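Local structure of ECL CdiI (Enterobacter cloacae subsp. cloacae, 4NTQ) at the interface of chains B and A. The protein is the immunity protein of a contact-dependent growth inhibition system, binding the CdiA toxin domain that acts as a ribosomal RNase. Residues are numbered along the deposited sequence; one frame, centred on the assembly and turned at random. Chains: chain A, ECL CdiI; chain B, Contact-dependent inhibitor A.

The interface of chains B and A. Residues chain B 178-182; chain A 72-75, 98-99.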
# COMPACT_ATOMS: atom_id res chain seq x y z
N ILE B 178 15.49 0.83 1.12
CA ILE B 178 14.87 1.17 2.39
C ILE B 178 13.99 0.02 2.84
O ILE B 178 12.95 -0.23 2.23
CB ILE B 178 14.00 2.42 2.30
CG1 ILE B 178 14.82 3.60 1.78
CG2 ILE B 178 13.38 2.72 3.66
CD1 ILE B 178 13.98 4.85 1.55
N PRO B 179 14.40 -0.68 3.90
CA PRO B 179 13.62 -1.81 4.41
C PRO B 179 12.44 -1.31 5.23
O PRO B 179 12.52 -0.21 5.79
CB PRO B 179 14.61 -2.53 5.32
CG PRO B 179 15.55 -1.45 5.77
CD PRO B 179 15.67 -0.49 4.62
N PRO B 180 11.36 -2.09 5.30
CA PRO B 180 10.15 -1.70 6.04
C PRO B 180 10.37 -1.55 7.54
O PRO B 180 9.62 -0.82 8.18
CB PRO B 180 9.17 -2.84 5.75
CG PRO B 180 10.02 -3.98 5.28
CD PRO B 180 11.19 -3.36 4.58
N GLN B 181 11.37 -2.23 8.09
CA GLN B 181 11.65 -2.16 9.53
C GLN B 181 13.06 -1.65 9.83
O GLN B 181 14.00 -1.93 9.08
CB GLN B 181 11.48 -3.53 10.17
CG GLN B 181 10.05 -3.97 10.35
CD GLN B 181 9.96 -5.35 10.97
OE1 GLN B 181 10.29 -6.36 10.33
NE2 GLN B 181 9.51 -5.41 12.22
N LYS B 182 13.21 -0.93 10.94
CA LYS B 182 14.50 -0.42 11.38
C LYS B 182 15.38 -1.53 11.95
O LYS B 182 14.89 -2.62 12.25
CB LYS B 182 14.32 0.71 12.41
CG LYS B 182 13.90 2.04 11.80
CD LYS B 182 13.41 3.05 12.85
CE LYS B 182 12.82 4.29 12.17
NZ LYS B 182 12.08 5.18 13.11
N GLU A 72 7.34 1.69 16.34
CA GLU A 72 8.62 2.35 16.59
C GLU A 72 9.74 1.78 15.72
O GLU A 72 10.78 2.41 15.54
CB GLU A 72 9.01 2.27 18.08
N LYS A 73 9.53 0.58 15.18
CA LYS A 73 10.54 -0.03 14.34
C LYS A 73 10.13 0.03 12.88
O LYS A 73 10.76 -0.58 12.03
CB LYS A 73 10.80 -1.47 14.76
N THR A 74 9.08 0.79 12.58
CA THR A 74 8.56 0.85 11.22
C THR A 74 9.10 2.04 10.44
O THR A 74 9.09 3.17 10.92
CB THR A 74 7.02 0.94 11.24
OG1 THR A 74 6.49 -0.20 11.94
CG2 THR A 74 6.47 0.95 9.84
N ASN A 75 9.58 1.79 9.22
CA ASN A 75 10.02 2.87 8.34
C ASN A 75 8.92 3.40 7.42
O ASN A 75 8.89 4.59 7.10
CB ASN A 75 11.20 2.42 7.48
CG ASN A 75 12.51 2.56 8.21
OD1 ASN A 75 12.69 3.48 9.02
ND2 ASN A 75 13.44 1.65 7.94
N LEU A 98 7.58 6.89 7.64
CA LEU A 98 7.62 7.16 9.07
C LEU A 98 9.03 7.04 9.65
O LEU A 98 9.19 6.96 10.87
CB LEU A 98 6.69 6.20 9.80
CG LEU A 98 5.34 5.94 9.14
CD1 LEU A 98 4.67 4.75 9.79
CD2 LEU A 98 4.47 7.18 9.27
N GLU A 99 10.03 7.00 8.78
CA GLU A 99 11.41 6.77 9.19
C GLU A 99 11.84 7.83 10.18
O GLU A 99 12.54 7.53 11.16
CB GLU A 99 12.34 6.75 7.98
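The backbone N of B:Lys182 donates to the carbonyl O of A:Lys73 over 2.7 Å. This bond belongs to a short antiparallel beta bridge, with B:Gln181 opposite A:Thr74, which joins the CdiA toxin to its CdiI immunity protein. On the far side of the bridge the N of A:Asn75 reaches the O of B:Pro180 at 2.8 Å. That bond is nearly straight, 174° at the hydrogen. The toxin segment leaves the end of strand 176-178 at B:Ile178 and continues as a loop. One immunity segment leads from the 3-10 helix 71-73 towards strand 76-85.

A:Asn75 adds a side-chain bond to its backbone bond. With CG beside its own backbone N and anti to the carbonyl carbon (chi1 -84°), the carboxamide ND2 donates to the O of B:Pro179 at 3.0 Å, and this acceptor lies in the amide plane. A:Asn75 thus binds the carbonyls of two successive prolines, neither of which has a backbone N-H to donate.

The other branch of the carboxamide faces B:Lys182. The two side chains cross obliquely, and CG of the lysine lies 3.4 Å from OD1 of A:Asn75. Beyond CG the lysine chain is extended (chi3 -172°), and this carries its amine past A:Asn75 to the loop holding A:Leu98 and A:Glu99. There NZ donates to the backbone O of A:Glu99 at 3.1 Å, approaching from above the carbonyl plane. The carbonyl O of A:Glu72 flanks the same chain, 3.8 Å from CD of B:Lys182. The lysine buries 91 Å² against the immunity protein. The side chains of A:Glu72 and A:Glu99 are incompletely modelled, so the structure alone does not show where their carboxylates lie.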